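Local coordinates for putative histidinol-phosphate aminotransferase (Burkholderia pseudomallei, PDB 3P1T), which probably transfers an amino group between L-histidinol phosphate and 2-oxoglutarate with the help of pyridoxal 5'-phosphate, a late step of histidine biosynthesis, at residues F81-A86 / R222-C227; K198-A203 / R245-H250; V282-A285 / R289-R292. All blocks are in the same frame, centred on the assembly; numbering follows the deposited sequence.

Interaction 1 of 3, residues F81-A86 / R222-C227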
loop_
_atom_site.group_PDB
_atom_site.type_symbol
_atom_site.label_atom_id
_atom_site.label_comp_id
_atom_site.label_asym_id
_atom_site.label_seq_id
_atom_site.Cartn_x
_atom_site.Cartn_y
_atom_site.Cartn_z
ATOM N N PHE A 81 -0.952 -12.499 3.155
ATOM C CA PHE A 81 -1.635 -13.328 4.141
ATOM C C PHE A 81 -3.107 -12.944 4.239
ATOM O O PHE A 81 -3.953 -13.830 4.317
ATOM C CB PHE A 81 -0.957 -13.228 5.530
ATOM C CG PHE A 81 -1.452 -14.265 6.512
ATOM C CD1 PHE A 81 -2.617 -14.049 7.252
ATOM C CD2 PHE A 81 -0.779 -15.474 6.669
ATOM C CE1 PHE A 81 -3.116 -15.033 8.093
ATOM C CE2 PHE A 81 -1.270 -16.447 7.522
ATOM C CZ PHE A 81 -2.441 -16.223 8.222
ATOM N N ASP A 82 -3.412 -11.642 4.251
ATOM C CA ASP A 82 -4.785 -11.131 4.374
ATOM C C ASP A 82 -5.653 -11.507 3.189
ATOM O O ASP A 82 -6.756 -12.012 3.397
ATOM C CB ASP A 82 -4.821 -9.601 4.534
ATOM C CG ASP A 82 -4.487 -9.070 5.918
ATOM O OD1 ASP A 82 -4.103 -9.873 6.787
ATOM O OD2 ASP A 82 -4.674 -7.860 6.148
ATOM N N ARG A 83 -5.174 -11.283 1.956
ATOM C CA ARG A 83 -5.987 -11.559 0.776
ATOM C C ARG A 83 -6.188 -13.078 0.596
ATOM O O ARG A 83 -7.279 -13.476 0.201
ATOM C CB ARG A 83 -5.387 -10.912 -0.477
ATOM C CG ARG A 83 -5.297 -9.400 -0.302
ATOM C CD ARG A 83 -5.877 -8.601 -1.441
ATOM N NE ARG A 83 -5.787 -7.164 -1.180
ATOM C CZ ARG A 83 -6.732 -6.456 -0.570
ATOM N NH1 ARG A 83 -7.849 -7.040 -0.156
ATOM N NH2 ARG A 83 -6.577 -5.160 -0.379
ATOM N N ILE A 84 -5.199 -13.923 0.975
ATOM C CA ILE A 84 -5.340 -15.375 0.890
ATOM C C ILE A 84 -6.345 -15.839 1.946
ATOM O O ILE A 84 -7.275 -16.583 1.613
ATOM C CB ILE A 84 -3.980 -16.136 1.017
ATOM C CG1 ILE A 84 -3.108 -15.901 -0.222
ATOM C CG2 ILE A 84 -4.202 -17.654 1.211
ATOM C CD1 ILE A 84 -1.702 -16.502 -0.125
ATOM N N SER A 85 -6.167 -15.405 3.212
ATOM C CA SER A 85 -7.028 -15.825 4.322
ATOM C C SER A 85 -8.493 -15.378 4.087
ATOM O O SER A 85 -9.392 -16.124 4.450
ATOM C CB SER A 85 -6.508 -15.310 5.664
ATOM O OG SER A 85 -6.589 -13.903 5.821
ATOM N N ALA A 86 -8.733 -14.220 3.442
ATOM C CA ALA A 86 -10.089 -13.743 3.121
ATOM C C ALA A 86 -10.825 -14.713 2.146
ATOM O O ALA A 86 -12.058 -14.740 2.130
ATOM C CB ALA A 86 -10.032 -12.348 2.518
ATOM N N ARG A 222 -9.128 -8.588 -7.887
ATOM C CA ARG A 222 -10.421 -7.892 -7.865
ATOM C C ARG A 222 -10.663 -7.171 -6.515
ATOM O O ARG A 222 -11.332 -6.138 -6.476
ATOM C CB ARG A 222 -11.568 -8.900 -8.127
ATOM C CG ARG A 222 -12.232 -8.763 -9.486
ATOM C CD ARG A 222 -13.328 -9.795 -9.719
ATOM N NE ARG A 222 -12.810 -11.051 -10.274
ATOM C CZ ARG A 222 -13.080 -12.268 -9.798
ATOM N NH1 ARG A 222 -13.861 -12.415 -8.727
ATOM N NH2 ARG A 222 -12.561 -13.343 -10.376
ATOM N N LYS A 223 -10.103 -7.707 -5.425
ATOM C CA LYS A 223 -10.309 -7.127 -4.094
ATOM C C LYS A 223 -9.202 -6.114 -3.737
ATOM O O LYS A 223 -9.385 -5.343 -2.788
ATOM C CB LYS A 223 -10.407 -8.232 -3.015
ATOM C CG LYS A 223 -11.708 -9.017 -3.156
ATOM C CD LYS A 223 -11.875 -10.123 -2.178
ATOM C CE LYS A 223 -13.184 -10.823 -2.416
ATOM N NZ LYS A 223 -13.474 -11.809 -1.347
ATOM N N GLN A 224 -8.118 -6.053 -4.524
ATOM C CA GLN A 224 -7.021 -5.120 -4.262
ATOM C C GLN A 224 -7.463 -3.680 -4.469
ATOM O O GLN A 224 -8.442 -3.406 -5.173
ATOM C CB GLN A 224 -5.801 -5.419 -5.123
ATOM C CG GLN A 224 -5.079 -6.704 -4.746
ATOM C CD GLN A 224 -3.771 -6.818 -5.482
ATOM O OE1 GLN A 224 -3.725 -7.067 -6.701
ATOM N NE2 GLN A 224 -2.681 -6.572 -4.764
ATOM N N TRP A 225 -6.762 -2.764 -3.809
ATOM C CA TRP A 225 -7.090 -1.359 -3.868
ATOM C C TRP A 225 -6.628 -0.764 -5.164
ATOM O O TRP A 225 -5.656 -1.242 -5.751
ATOM C CB TRP A 225 -6.456 -0.625 -2.691
ATOM C CG TRP A 225 -6.874 -1.129 -1.339
ATOM C CD1 TRP A 225 -8.116 -1.557 -0.973
ATOM C CD2 TRP A 225 -6.086 -1.100 -0.133
ATOM N NE1 TRP A 225 -8.128 -1.883 0.361
ATOM C CE2 TRP A 225 -6.901 -1.592 0.907
ATOM C CE3 TRP A 225 -4.742 -0.762 0.157
ATOM C CZ2 TRP A 225 -6.431 -1.741 2.216
ATOM C CZ3 TRP A 225 -4.281 -0.883 1.461
ATOM C CH2 TRP A 225 -5.113 -1.382 2.469
ATOM N N PHE A 226 -7.322 0.286 -5.618
ATOM C CA PHE A 226 -6.932 0.999 -6.817
ATOM C C PHE A 226 -5.581 1.697 -6.573
ATOM O O PHE A 226 -5.412 2.329 -5.521
ATOM C CB PHE A 226 -8.027 2.001 -7.228
ATOM C CG PHE A 226 -7.589 2.971 -8.300
ATOM C CD1 PHE A 226 -7.367 2.540 -9.608
ATOM C CD2 PHE A 226 -7.353 4.302 -7.998
ATOM C CE1 PHE A 226 -6.904 3.425 -10.583
ATOM C CE2 PHE A 226 -6.918 5.188 -8.981
ATOM C CZ PHE A 226 -6.688 4.742 -10.261
ATOM N N CYS A 227 -4.618 1.534 -7.519
ATOM C CA CYS A 227 -3.287 2.135 -7.468
ATOM C C CYS A 227 -2.604 1.750 -6.129
ATOM O O CYS A 227 -2.035 2.592 -5.408
ATOM C CB CYS A 227 -3.391 3.653 -7.662
ATOM S SG CYS A 227 -1.802 4.535 -7.783
HETATM O O HOH W 1 -4.649 -3.777 -1.980
#

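Interaction 2 of 3, residues K198-A203 / R245-H250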
loop_
_atom_site.group_PDB
_atom_site.type_symbol
_atom_site.label_atom_id
_atom_site.label_comp_id
_atom_site.label_asym_id
_atom_site.label_seq_id
_atom_site.Cartn_x
_atom_site.Cartn_y
_atom_site.Cartn_z
ATOM N N LYS A 198 14.897 -8.194 0.675
ATOM C CA LYS A 198 16.231 -8.635 1.081
ATOM C C LYS A 198 17.203 -8.503 -0.083
ATOM O O LYS A 198 17.661 -7.395 -0.340
ATOM C CB LYS A 198 16.198 -10.082 1.637
ATOM C CG LYS A 198 15.057 -10.381 2.627
ATOM C CD LYS A 198 14.961 -9.415 3.822
ATOM C CE LYS A 198 13.761 -9.695 4.680
ATOM N NZ LYS A 198 13.524 -8.579 5.623
ATOM N N SER A 199 17.510 -9.601 -0.781
ATOM C CA SER A 199 18.426 -9.660 -1.913
ATOM C C SER A 199 18.215 -8.529 -2.933
ATOM O O SER A 199 19.207 -8.051 -3.490
ATOM C CB SER A 199 18.261 -10.996 -2.620
ATOM O OG SER A 199 16.896 -11.384 -2.666
ATOM N N TYR A 200 16.941 -8.109 -3.182
ATOM C CA TYR A 200 16.589 -7.067 -4.155
ATOM C C TYR A 200 16.793 -5.642 -3.589
ATOM O O TYR A 200 16.789 -4.684 -4.366
ATOM C CB TYR A 200 15.141 -7.235 -4.633
ATOM C CG TYR A 200 14.949 -8.414 -5.561
ATOM C CD1 TYR A 200 14.704 -9.690 -5.058
ATOM C CD2 TYR A 200 14.985 -8.250 -6.952
ATOM C CE1 TYR A 200 14.503 -10.778 -5.912
ATOM C CE2 TYR A 200 14.789 -9.333 -7.818
ATOM C CZ TYR A 200 14.547 -10.597 -7.292
ATOM O OH TYR A 200 14.346 -11.669 -8.135
ATOM N N GLY A 201 16.973 -5.527 -2.270
ATOM C CA GLY A 201 17.235 -4.267 -1.577
ATOM C C GLY A 201 16.132 -3.217 -1.547
ATOM O O GLY A 201 16.430 -2.021 -1.456
ATOM N N LEU A 202 14.856 -3.636 -1.546
ATOM C CA LEU A 202 13.740 -2.686 -1.477
ATOM C C LEU A 202 12.959 -2.810 -0.147
ATOM O O LEU A 202 11.749 -2.591 -0.142
ATOM C CB LEU A 202 12.784 -2.892 -2.665
ATOM C CG LEU A 202 13.375 -2.885 -4.076
ATOM C CD1 LEU A 202 12.288 -3.035 -5.091
ATOM C CD2 LEU A 202 14.131 -1.615 -4.353
ATOM N N ALA A 203 13.645 -3.110 0.982
ATOM C CA ALA A 203 13.019 -3.289 2.306
ATOM C C ALA A 203 12.112 -2.105 2.706
ATOM O O ALA A 203 11.045 -2.328 3.282
ATOM C CB ALA A 203 14.088 -3.485 3.368
ATOM N N ARG A 245 23.421 -8.228 -11.780
ATOM C CA ARG A 245 24.853 -8.191 -11.503
ATOM C C ARG A 245 25.096 -7.878 -10.006
ATOM O O ARG A 245 25.777 -8.662 -9.336
ATOM C CB ARG A 245 25.542 -7.165 -12.432
ATOM C CG ARG A 245 27.076 -7.152 -12.417
ATOM C CD ARG A 245 27.640 -6.166 -13.434
ATOM N N ALA A 246 24.491 -6.787 -9.483
ATOM C CA ALA A 246 24.615 -6.357 -8.082
ATOM C C ALA A 246 23.975 -7.358 -7.112
ATOM O O ALA A 246 24.519 -7.608 -6.033
ATOM C CB ALA A 246 23.979 -4.992 -7.897
ATOM N N ARG A 247 22.819 -7.909 -7.490
ATOM C CA ARG A 247 22.060 -8.853 -6.685
ATOM C C ARG A 247 22.857 -10.141 -6.511
ATOM O O ARG A 247 22.964 -10.622 -5.382
ATOM C CB ARG A 247 20.705 -9.109 -7.340
ATOM C CG ARG A 247 19.702 -9.794 -6.445
ATOM C CD ARG A 247 18.355 -9.910 -7.121
ATOM N NE ARG A 247 17.861 -11.280 -7.038
ATOM C CZ ARG A 247 17.721 -12.093 -8.079
ATOM N NH1 ARG A 247 17.956 -11.654 -9.306
ATOM N NH2 ARG A 247 17.283 -13.334 -7.906
ATOM N N GLU A 248 23.477 -10.656 -7.592
ATOM C CA GLU A 248 24.297 -11.882 -7.537
ATOM C C GLU A 248 25.581 -11.680 -6.726
ATOM O O GLU A 248 26.017 -12.613 -6.044
ATOM C CB GLU A 248 24.661 -12.400 -8.934
ATOM C CG GLU A 248 23.506 -13.073 -9.668
ATOM C CD GLU A 248 22.907 -14.339 -9.075
ATOM O OE1 GLU A 248 23.542 -14.973 -8.201
ATOM O OE2 GLU A 248 21.811 -14.725 -9.535
ATOM N N ALA A 249 26.162 -10.464 -6.787
ATOM C CA ALA A 249 27.367 -10.108 -6.031
ATOM C C ALA A 249 27.047 -10.040 -4.521
ATOM O O ALA A 249 27.850 -10.489 -3.698
ATOM C CB ALA A 249 27.929 -8.782 -6.529
ATOM N N HIS A 250 25.847 -9.535 -4.172
ATOM C CA HIS A 250 25.371 -9.444 -2.795
ATOM C C HIS A 250 25.113 -10.848 -2.240
ATOM O O HIS A 250 25.470 -11.120 -1.097
ATOM C CB HIS A 250 24.103 -8.560 -2.709
ATOM C CG HIS A 250 23.257 -8.834 -1.516
ATOM N ND1 HIS A 250 23.637 -8.431 -0.255
ATOM C CD2 HIS A 250 22.077 -9.487 -1.424
ATOM C CE1 HIS A 250 22.681 -8.841 0.564
ATOM N NE2 HIS A 250 21.725 -9.485 -0.091
#

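Interaction 3 of 3, residues V282-A285 / R289-R292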
loop_
_atom_site.group_PDB
_atom_site.type_symbol
_atom_site.label_atom_id
_atom_site.label_comp_id
_atom_site.label_asym_id
_atom_site.label_seq_id
_atom_site.Cartn_x
_atom_site.Cartn_y
_atom_site.Cartn_z
ATOM N N VAL A 282 22.083 -18.037 16.964
ATOM C CA VAL A 282 23.115 -18.362 17.954
ATOM C C VAL A 282 22.469 -18.553 19.336
ATOM O O VAL A 282 21.587 -17.775 19.706
ATOM C CB VAL A 282 24.216 -17.264 17.986
ATOM C CG1 VAL A 282 25.343 -17.628 18.952
ATOM C CG2 VAL A 282 24.783 -17.022 16.597
ATOM N N GLU A 283 22.918 -19.587 20.094
ATOM C CA GLU A 283 22.463 -19.855 21.464
ATOM C C GLU A 283 22.910 -18.734 22.384
ATOM O O GLU A 283 24.075 -18.308 22.319
ATOM C CB GLU A 283 22.968 -21.199 21.999
ATOM C CG GLU A 283 22.273 -22.425 21.429
ATOM C CD GLU A 283 22.613 -23.752 22.086
ATOM O OE1 GLU A 283 23.182 -23.755 23.205
ATOM O OE2 GLU A 283 22.282 -24.799 21.484
ATOM N N ASN A 284 21.987 -18.242 23.226
ATOM C CA ASN A 284 22.292 -17.153 24.146
ATOM C C ASN A 284 21.681 -17.411 25.541
ATOM O O ASN A 284 20.729 -16.746 25.944
ATOM C CB ASN A 284 21.799 -15.820 23.573
ATOM C CG ASN A 284 22.156 -14.633 24.432
ATOM O OD1 ASN A 284 23.226 -14.579 25.066
ATOM N ND2 ASN A 284 21.231 -13.688 24.511
ATOM N N ALA A 285 22.280 -18.323 26.305
ATOM C CA ALA A 285 21.821 -18.626 27.664
ATOM C C ALA A 285 21.924 -17.399 28.597
ATOM O O ALA A 285 21.104 -17.253 29.505
ATOM C CB ALA A 285 22.631 -19.773 28.238
ATOM N N ARG A 289 21.897 -9.839 29.115
ATOM C CA ARG A 289 23.288 -9.469 29.401
ATOM C C ARG A 289 24.114 -9.324 28.105
ATOM O O ARG A 289 24.924 -8.404 28.001
ATOM C CB ARG A 289 23.937 -10.524 30.316
ATOM C CG ARG A 289 25.168 -10.033 31.077
ATOM C CD ARG A 289 25.840 -11.167 31.826
ATOM N NE ARG A 289 26.930 -11.770 31.053
ATOM C CZ ARG A 289 27.294 -13.048 31.128
ATOM N NH1 ARG A 289 26.623 -13.893 31.903
ATOM N NH2 ARG A 289 28.305 -13.501 30.396
ATOM N N THR A 290 23.883 -10.209 27.120
ATOM C CA THR A 290 24.588 -10.220 25.841
ATOM C C THR A 290 24.167 -9.024 24.997
ATOM O O THR A 290 25.026 -8.342 24.442
ATOM C CB THR A 290 24.309 -11.531 25.114
ATOM O OG1 THR A 290 24.575 -12.618 26.000
ATOM C CG2 THR A 290 25.122 -11.681 23.833
ATOM N N LEU A 291 22.846 -8.790 24.881
ATOM C CA LEU A 291 22.272 -7.691 24.094
ATOM C C LEU A 291 22.759 -6.332 24.629
ATOM O O LEU A 291 23.167 -5.475 23.848
ATOM C CB LEU A 291 20.742 -7.763 24.106
ATOM C CG LEU A 291 20.123 -9.018 23.522
ATOM C CD1 LEU A 291 18.734 -9.213 24.066
ATOM C CD2 LEU A 291 20.120 -8.991 21.983
ATOM N N ARG A 292 22.779 -6.179 25.964
ATOM C CA ARG A 292 23.240 -4.982 26.671
ATOM C C ARG A 292 24.737 -4.736 26.367
ATOM O O ARG A 292 25.106 -3.599 26.058
ATOM C CB ARG A 292 22.978 -5.150 28.176
ATOM C CG ARG A 292 23.324 -3.944 29.034
ATOM C CD ARG A 292 22.784 -4.044 30.458
ATOM N NE ARG A 292 23.274 -5.204 31.221
ATOM C CZ ARG A 292 22.542 -6.279 31.517
ATOM N NH1 ARG A 292 21.274 -6.358 31.126
ATOM N NH2 ARG A 292 23.070 -7.277 32.213
#

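Interaction 1 of 3, residues F81-A86 / R222-C227
One face of the Arg83 guanidinium carries backbone of the 222-227 loop, with Lys223 O 3.3 Å above its plane and Gln224 CA beside it, both offset toward the rim. At its edge, in plane, lies Trp225 NE1, 3.7 Å from Arg83 NH2. The indole stands nearly upright to it, planes 83° apart, so NH2 addresses the ring face near its rim, and the same face takes a water. Since Arg83 CZ is 5.0 Å from the centroid of the five-membered ring, the cation-pi attraction is weak at most. The water does more: it accepts a bond of 2.9 Å from Arg83 NH2 and another of 3.0 Å from Trp225 N, tying the arginine to the loop backbone. Arg83 NH1 comes within 3.5 Å of Lys223 O, but the angle is too poor for a hydrogen bond. A bend at chi2 (-130°) carries the arginine off helix 76-87, and its NE passes 3.7 Å from Gln224 CG. In this class I/II aminotransferase the contact lies at the dimer interface, joining that helix to the segment between helices 214-221 and 231-241. Trp225 stacks on Trp225 of the second subunit, and its NE1 is bonded to Asp82 of the second subunit, while Arg83 also packs on that partner tryptophan. Within the chain, Glu79 takes a salt bridge from Arg83 NE and a hydrogen bond from Gln224 NE2, which also reaches Leu73 O; one carboxylate thereby probably helps to position both side chains. Lys223 lays its CB beside Arg83 NH1, then runs extended to a salt bridge with Glu87, one residue past Ala86 on the same helix.

Interaction 2 of 3, residues K198-A203 / R245-H250
Ser199 and Arg247 bring the backbones closest, CA to CA 6.1 Å, where a type I beta turn from Lys198 to Gly201, closed by Gly201 N to Lys198 O, abuts helix 244-267. The main side-chain contact is a stack: the Arg247 guanidinium lies flat on the Tyr200 ring, planes 9° apart and centres 4.3 Å apart. The overlap is displaced toward the phenol end, with Tyr200 OH 3.3 Å above the guanidinium plane and over its centre, and Arg247 NE 3.4 Å from Tyr200 CZ. Behind NE, Arg247 CD sits over the ring itself, 3.7 Å from its centroid, a CH-pi contact 12° off the normal. The arginine leaves its helix with CG anti to N and turns at chi3 (130°), laying its flat end along the tyrosine. Tyr200 OH and Arg247 NH2 are close but badly angled for a hydrogen bond; the hydroxyl is bonded instead to His63. Arg247 NE pairs with Asp175 and NH1 with Asp244, and two salt bridges probably hold the rotation of the group over the ring. Asp175 also binds Ser199 OG, so one acid serves both segments. Beside the stack, Arg247 CG rests 3.5 Å from Ser199 O, and one helical turn along, His250 CD2 approaches Ser199 CA at 3.7 Å while its NE2 is bonded to Tyr176. The turn belongs to a sequence that fits the class I aminotransferase signature, in which the lysine, here Lys198, probably bonds the cofactor. It follows strand 190-195 and precedes strand 208-211 of the seven-stranded sheet; Tyr200 meets Phe196 edge-to-face and also touches Leu241, so the turn packs against helices 231-241 and 244-267.

Interaction 3 of 3, residues V282-A285 / R289-R292
Asn284 sets CG anti to the backbone N (chi1 -176°), which brings OD1 to Thr290, while Thr290 holds OG1 beside its own N and anti to the carbonyl carbon; the two side chains thus meet from opposite directions. Thr290 OG1 donates to Asn284 OD1 at 2.6 Å. The hydroxyl approaches at a C=O...donor angle of 132° and is tilted 16° from the carbonyl plane. Thr290 CB follows the hydroxyl, 3.2 Å from Asn284 OD1, and CG2 is 3.7 Å from the same oxygen. Leu291, next on the helix, is directed to Ile313 and Val301 of the small sheet. The segments are the end of strand 279-283 with its following loop and the first turn of helix 288-296. Helix 288-296 leads on to strand 299-303, which runs parallel to strand 279-283 with strand 312-316 between them, making a beta-alpha-beta crossover in the C-terminal part of the chain. Thr290 OG1 is also hydrogen-bonded to Tyr333 OH on the final helix, consistent with the threonine giving its proton to Asn284 and receiving one from the tyrosine. Both buried polar groups are therefore satisfied: the amide oxygen takes the hydroxyl of helix residue Thr290, while Asn284 ND2 holds the carbonyl of Gly287 just before the helix, so the two ends of one amide brace the turn into it.

Interactions 1 and 2 have centres about 27 Å apart and both touch the second subunit; their segments alternate along the chain. Tyr48 connects them across the dimer: its ring meets Phe226 of its own chain, in the 222-227 segment, while its hydroxyl bonds Lys198 of the other subunit. Lys198, the probable cofactor lysine of interaction 2, here also binds a tartaric acid molecule, probably from crystallisation. Interaction 3 touches no other chain of the assembly. Its centre is about 40 Å from that of interaction 1, on the other side of the chain's centre, and its nearest atoms are about 17 Å from those of interaction 2, with helix 244-267 leading on to strand 279-283.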